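Local coordinates for protein enoyl CoA hydratase/isomerase (Crotonase) (Legionella pneumophila subsp. pneumophila, PDB 3I47) that belongs to the enoyl-CoA hydratase/isomerase (crotonase) family and probably hydrates the double bond of enoyl-CoA thioesters or isomerises related substrates, at residues 6-11 and 47-52; 38-43 and 93-98. One frame throughout, in Å; residues are numbered along the deposited sequence.

Contact 1 of 2, residues 6-11 and 47-52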
loop_
_atom_site.group_PDB
_atom_site.type_symbol
_atom_site.label_atom_id
_atom_site.label_comp_id
_atom_site.label_asym_id
_atom_site.label_seq_id
_atom_site.Cartn_x
_atom_site.Cartn_y
_atom_site.Cartn_z
ATOM N N LEU A 6 3.461 -13.303 -10.587
ATOM C CA LEU A 6 2.741 -12.684 -9.497
ATOM C C LEU A 6 1.851 -13.735 -8.866
ATOM O O LEU A 6 0.964 -14.273 -9.534
ATOM C CB LEU A 6 1.923 -11.500 -10.012
ATOM C CG LEU A 6 1.204 -10.751 -8.895
ATOM C CD1 LEU A 6 2.185 -9.851 -8.173
ATOM C CD2 LEU A 6 0.045 -9.973 -9.432
ATOM N N LEU A 7 2.117 -14.046 -7.601
ATOM C CA LEU A 7 1.362 -15.041 -6.873
ATOM C C LEU A 7 0.210 -14.389 -6.124
ATOM O O LEU A 7 0.294 -13.226 -5.738
ATOM C CB LEU A 7 2.268 -15.811 -5.905
ATOM C CG LEU A 7 3.528 -16.438 -6.508
ATOM C CD1 LEU A 7 4.432 -16.995 -5.416
ATOM C CD2 LEU A 7 3.187 -17.513 -7.545
ATOM N N TYR A 8 -0.876 -15.126 -5.961
ATOM C CA TYR A 8 -2.037 -14.616 -5.234
ATOM C C TYR A 8 -2.652 -15.722 -4.405
ATOM O O TYR A 8 -3.004 -16.780 -4.938
ATOM C CB TYR A 8 -3.055 -14.027 -6.218
ATOM C CG TYR A 8 -4.313 -13.489 -5.586
ATOM C CD1 TYR A 8 -4.250 -12.554 -4.550
ATOM C CD2 TYR A 8 -5.570 -13.908 -6.033
ATOM C CE1 TYR A 8 -5.410 -12.060 -3.958
ATOM C CE2 TYR A 8 -6.733 -13.416 -5.457
ATOM C CZ TYR A 8 -6.646 -12.498 -4.422
ATOM O OH TYR A 8 -7.801 -12.009 -3.859
ATOM N N GLU A 9 -2.766 -15.492 -3.098
ATOM C CA GLU A 9 -3.422 -16.450 -2.206
ATOM C C GLU A 9 -4.115 -15.733 -1.058
ATOM O O GLU A 9 -3.770 -14.594 -0.737
ATOM C CB GLU A 9 -2.440 -17.508 -1.680
ATOM C CG GLU A 9 -1.468 -17.052 -0.596
ATOM C CD GLU A 9 -0.708 -18.217 0.036
ATOM O OE1 GLU A 9 -1.348 -19.222 0.421
ATOM O OE2 GLU A 9 0.533 -18.128 0.155
ATOM N N ILE A 10 -5.097 -16.407 -0.466
ATOM C CA ILE A 10 -5.823 -15.887 0.692
ATOM C C ILE A 10 -5.540 -16.766 1.911
ATOM O O ILE A 10 -5.666 -17.994 1.835
ATOM C CB ILE A 10 -7.345 -15.817 0.418
ATOM C CG1 ILE A 10 -7.632 -14.909 -0.782
ATOM C CG2 ILE A 10 -8.113 -15.335 1.661
ATOM C CD1 ILE A 10 -9.001 -15.120 -1.395
ATOM N N GLN A 11 -5.125 -16.139 3.011
ATOM C CA GLN A 11 -4.939 -16.805 4.309
ATOM C C GLN A 11 -5.691 -16.030 5.389
ATOM O O GLN A 11 -5.438 -14.849 5.554
ATOM C CB GLN A 11 -3.464 -16.798 4.723
ATOM C CG GLN A 11 -2.499 -17.625 3.891
ATOM C CD GLN A 11 -1.059 -17.505 4.397
ATOM O OE1 GLN A 11 -0.816 -17.182 5.565
ATOM N NE2 GLN A 11 -0.097 -17.764 3.511
ATOM N N THR A 47 -15.372 -10.919 -0.898
ATOM C CA THR A 47 -15.890 -10.779 0.462
ATOM C C THR A 47 -15.132 -11.631 1.487
ATOM O O THR A 47 -15.245 -11.387 2.689
ATOM C CB THR A 47 -17.414 -11.088 0.556
ATOM O OG1 THR A 47 -17.660 -12.406 0.073
ATOM C CG2 THR A 47 -18.226 -10.088 -0.253
ATOM N N ASN A 48 -14.363 -12.614 1.018
ATOM C CA ASN A 48 -13.512 -13.428 1.896
ATOM C C ASN A 48 -12.217 -12.725 2.335
ATOM O O ASN A 48 -11.487 -13.233 3.190
ATOM C CB ASN A 48 -13.181 -14.768 1.233
ATOM C CG ASN A 48 -14.411 -15.640 1.037
ATOM O OD1 ASN A 48 -15.275 -15.727 1.914
ATOM N ND2 ASN A 48 -14.495 -16.289 -0.113
ATOM N N VAL A 49 -11.937 -11.567 1.740
ATOM C CA VAL A 49 -10.726 -10.798 2.036
ATOM C C VAL A 49 -11.085 -9.538 2.814
ATOM O O VAL A 49 -11.956 -8.779 2.394
ATOM C CB VAL A 49 -9.973 -10.422 0.726
ATOM C CG1 VAL A 49 -8.788 -9.483 1.010
ATOM C CG2 VAL A 49 -9.473 -11.669 0.030
ATOM N N ARG A 50 -10.420 -9.331 3.950
ATOM C CA ARG A 50 -10.567 -8.104 4.724
ATOM C C ARG A 50 -9.360 -7.197 4.602
ATOM O O ARG A 50 -9.508 -5.977 4.687
ATOM C CB ARG A 50 -10.817 -8.397 6.208
ATOM C CG ARG A 50 -12.200 -8.954 6.505
ATOM C CD ARG A 50 -12.385 -9.219 7.980
ATOM N NE ARG A 50 -13.693 -9.835 8.238
ATOM C CZ ARG A 50 -14.055 -10.372 9.400
ATOM N NH1 ARG A 50 -13.215 -10.373 10.428
ATOM N NH2 ARG A 50 -15.252 -10.931 9.520
ATOM N N VAL A 51 -8.170 -7.778 4.441
ATOM C CA VAL A 51 -6.923 -6.987 4.412
ATOM C C VAL A 51 -6.113 -7.450 3.211
ATOM O O VAL A 51 -6.085 -8.641 2.917
ATOM C CB VAL A 51 -6.101 -7.180 5.719
ATOM C CG1 VAL A 51 -4.734 -6.448 5.670
ATOM C CG2 VAL A 51 -6.916 -6.718 6.955
ATOM N N ILE A 52 -5.479 -6.504 2.523
ATOM C CA ILE A 52 -4.655 -6.813 1.351
ATOM C C ILE A 52 -3.193 -6.500 1.624
ATOM O O ILE A 52 -2.872 -5.406 2.087
ATOM C CB ILE A 52 -5.152 -6.009 0.143
ATOM C CG1 ILE A 52 -6.601 -6.414 -0.181
ATOM C CG2 ILE A 52 -4.260 -6.254 -1.091
ATOM C CD1 ILE A 52 -7.295 -5.489 -1.181
#

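Contact 2 of 2, residues 38-43 and 93-98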
loop_
_atom_site.group_PDB
_atom_site.type_symbol
_atom_site.label_atom_id
_atom_site.label_comp_id
_atom_site.label_asym_id
_atom_site.label_seq_id
_atom_site.Cartn_x
_atom_site.Cartn_y
_atom_site.Cartn_z
ATOM N N ILE A 38 -5.109 -6.678 -11.858
ATOM C CA ILE A 38 -6.158 -7.691 -11.892
ATOM C C ILE A 38 -6.306 -8.393 -10.553
ATOM O O ILE A 38 -7.425 -8.538 -10.047
ATOM C CB ILE A 38 -5.925 -8.724 -13.021
ATOM C CG1 ILE A 38 -6.011 -8.016 -14.376
ATOM C CG2 ILE A 38 -6.962 -9.857 -12.932
ATOM C CD1 ILE A 38 -5.554 -8.848 -15.565
ATOM N N ARG A 39 -5.188 -8.826 -9.976
ATOM C CA ARG A 39 -5.250 -9.519 -8.685
ATOM C C ARG A 39 -5.750 -8.597 -7.585
ATOM O O ARG A 39 -6.509 -9.026 -6.719
ATOM C CB ARG A 39 -3.889 -10.096 -8.285
ATOM C CG ARG A 39 -3.305 -11.093 -9.261
ATOM C CD ARG A 39 -4.208 -12.251 -9.521
ATOM N NE ARG A 39 -3.483 -13.255 -10.296
ATOM C CZ ARG A 39 -3.976 -14.446 -10.597
ATOM N NH1 ARG A 39 -5.211 -14.763 -10.219
ATOM N NH2 ARG A 39 -3.239 -15.302 -11.290
ATOM N N LEU A 40 -5.321 -7.333 -7.605
ATOM C CA LEU A 40 -5.794 -6.367 -6.619
ATOM C C LEU A 40 -7.308 -6.198 -6.713
ATOM O O LEU A 40 -8.005 -6.210 -5.687
ATOM C CB LEU A 40 -5.088 -5.022 -6.817
ATOM C CG LEU A 40 -5.640 -3.896 -5.935
ATOM C CD1 LEU A 40 -5.254 -4.125 -4.482
ATOM C CD2 LEU A 40 -5.118 -2.550 -6.436
ATOM N N ASP A 41 -7.814 -6.059 -7.939
ATOM C CA ASP A 41 -9.250 -5.929 -8.181
ATOM C C ASP A 41 -10.005 -7.126 -7.608
ATOM O O ASP A 41 -11.029 -6.958 -6.955
ATOM C CB ASP A 41 -9.535 -5.787 -9.683
ATOM C CG ASP A 41 -11.008 -5.558 -9.985
ATOM O OD1 ASP A 41 -11.498 -4.429 -9.759
ATOM O OD2 ASP A 41 -11.678 -6.500 -10.456
ATOM N N SER A 42 -9.479 -8.325 -7.838
ATOM C CA SER A 42 -10.088 -9.537 -7.302
ATOM C C SER A 42 -10.160 -9.486 -5.772
ATOM O O SER A 42 -11.212 -9.776 -5.179
ATOM C CB SER A 42 -9.303 -10.759 -7.761
ATOM O OG SER A 42 -9.422 -10.932 -9.161
ATOM N N ALA A 43 -9.057 -9.094 -5.136
ATOM C CA ALA A 43 -8.994 -9.050 -3.673
ATOM C C ALA A 43 -9.954 -8.002 -3.109
ATOM O O ALA A 43 -10.644 -8.243 -2.106
ATOM C CB ALA A 43 -7.548 -8.765 -3.216
ATOM N N TYR A 93 -3.793 4.273 -8.251
ATOM C CA TYR A 93 -5.098 4.830 -7.927
ATOM C C TYR A 93 -5.976 3.762 -7.295
ATOM O O TYR A 93 -6.583 3.995 -6.245
ATOM C CB TYR A 93 -5.758 5.430 -9.166
ATOM C CG TYR A 93 -7.057 6.118 -8.868
ATOM C CD1 TYR A 93 -7.085 7.286 -8.103
ATOM C CD2 TYR A 93 -8.254 5.608 -9.345
ATOM C CE1 TYR A 93 -8.289 7.934 -7.829
ATOM C CE2 TYR A 93 -9.469 6.251 -9.073
ATOM C CZ TYR A 93 -9.465 7.413 -8.321
ATOM O OH TYR A 93 -10.663 8.052 -8.044
ATOM N N SER A 94 -6.003 2.584 -7.913
ATOM C CA SER A 94 -6.798 1.480 -7.399
ATOM C C SER A 94 -6.393 1.073 -5.977
ATOM O O SER A 94 -7.267 0.809 -5.132
ATOM C CB SER A 94 -6.732 0.305 -8.365
ATOM O OG SER A 94 -7.461 0.644 -9.537
ATOM N N ILE A 95 -5.085 1.040 -5.702
ATOM C CA ILE A 95 -4.613 0.758 -4.335
ATOM C C ILE A 95 -5.178 1.817 -3.378
ATOM O O ILE A 95 -5.760 1.490 -2.331
ATOM C CB ILE A 95 -3.055 0.730 -4.234
ATOM C CG1 ILE A 95 -2.482 -0.475 -4.993
ATOM C CG2 ILE A 95 -2.620 0.664 -2.751
ATOM C CD1 ILE A 95 -0.983 -0.336 -5.284
ATOM N N SER A 96 -5.021 3.083 -3.754
ATOM C CA SER A 96 -5.410 4.200 -2.863
ATOM C C SER A 96 -6.918 4.251 -2.601
ATOM O O SER A 96 -7.366 4.726 -1.542
ATOM C CB SER A 96 -4.925 5.534 -3.428
ATOM O OG SER A 96 -5.696 5.952 -4.536
ATOM N N GLN A 97 -7.687 3.769 -3.573
ATOM C CA GLN A 97 -9.154 3.745 -3.501
ATOM C C GLN A 97 -9.743 2.511 -2.805
ATOM O O GLN A 97 -10.960 2.451 -2.587
ATOM C CB GLN A 97 -9.750 3.852 -4.907
ATOM C CG GLN A 97 -9.614 5.243 -5.518
ATOM C CD GLN A 97 -10.547 6.252 -4.864
ATOM O OE1 GLN A 97 -11.769 6.070 -4.854
ATOM N NE2 GLN A 97 -9.978 7.317 -4.315
ATOM N N SER A 98 -8.906 1.534 -2.456
ATOM C CA SER A 98 -9.376 0.337 -1.753
ATOM C C SER A 98 -10.102 0.723 -0.470
ATOM O O SER A 98 -9.524 1.425 0.354
ATOM C CB SER A 98 -8.196 -0.547 -1.358
ATOM O OG SER A 98 -8.642 -1.641 -0.549
#

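Contact 1 of 2, residues 6-11 and 47-52
Val49, which packs against Ile10 through its side chain, turns its carbonyl oxygen to the ammonium group of Lys100; Lys100 NZ also bonds the carbonyl oxygen of Ala43, in the last turn of helix 30-45. Two backbone acceptors thus share one lysine, which would tie the end of the helix to the residues leading into strand 51-56. No hydrogen bond crosses to strand 6-11, and the close contact is between hydrocarbon groups. One methyl of Val49 does most of the work: CG2 lies 3.8 Å from Ile10 CD1, and Ile10 CG1 is just as near to it, so the ethyl arm of the isoleucine is laid along the methyl. The two side chains meet at a slant. Ile10 sets its CG1 beside the backbone N (chi1 -59°), which sends the ethyl arm to Val49, while its other branch, CG2, passes 4.3 Å from Asn48 O. Ile10 also touches Asp46, whose carboxylate accepts the backbone NH of Asn48. Tyr8, two residues earlier on the same strand, has CG anti to the backbone N (chi1 179°), stretching the phenol forward until OH stands 4.2 Å from Val49 CG2, a long contact; the Tyr8 side chain also touches Ala43 and Leu17. Strand 14-19 lies between the two strands in the sheet; Gly15 on it, and Lys13 just before it, make backbone hydrogen bonds with Val51. Beta-branched residues suit both places: Ile10 lies on a strand, and Val49, though before strand 51-56, also has an extended backbone. The chemistry implies a small, non-directional apolar contact in which the exposed Ile10 covers part of the buried Val49, while hydrogen bonds, among them those with Lys100, fix the backbone.

Contact 2 of 2, residues 38-43 and 93-98
Leu40 and Ile95 meet with their side chains crossing at about a right angle, so that one methyl end of the leucine is set against the flank of the isoleucine. The methyl concerned is Leu40 CD2, 3.7 Å from Ile95 CG1 and equally close to Ile95 N, where it rests on the helix backbone itself. Leucine suits this place because its branch lies one carbon beyond CB: with CG anti to the backbone N (chi1 173°), the forked end is carried across to the neighbouring helix. There CD2 also touches Ser94 CB at 3.8 Å. Serine is small enough to admit the methyl, and its hydroxyl is occupied by a hydrogen bond with the carbonyl oxygen of Asn90 one turn earlier, leaving CB to face the leucine. Ile95 is broader; while its CG1 meets the leucine, the side chain also packs on Leu117 and Ala120 of helix 113-120. Beneath the pair lies the sheet, Leu40 resting on Ile52 and Ile95 on Leu54, two residues apart on strand 51-56. Near the end of helix 78-97, Ser96 OG donates to Tyr93 O at 2.7 Å, folding its polar end back on its own helix. Helices lying side by side over one face of a largely parallel sheet, each part of a beta-alpha-beta crossover, are characteristic of the crotonase fold.

The centres of the two contacts lie about 11 Å apart, and their segments alternate along the chain: 6-11, 38-43, 47-52, then 93-98. Helix 30-45 joins them. It carries the first half of contact 2 and runs almost directly into the turn and strand 51-56 of contact 1. The contacts touch where Ala43 meets the Tyr8 hydroxyl, with Tyr8 OH 3.2 Å from Ala43 CA, and where Leu6 packs on Arg39. The same helix meets helix 78-97 through Leu40, and strand 51-56 underlies contact 2 through Ile52. Packing thus runs from the outermost strand 6-11 through helix 30-45 to the buried face of helix 78-97.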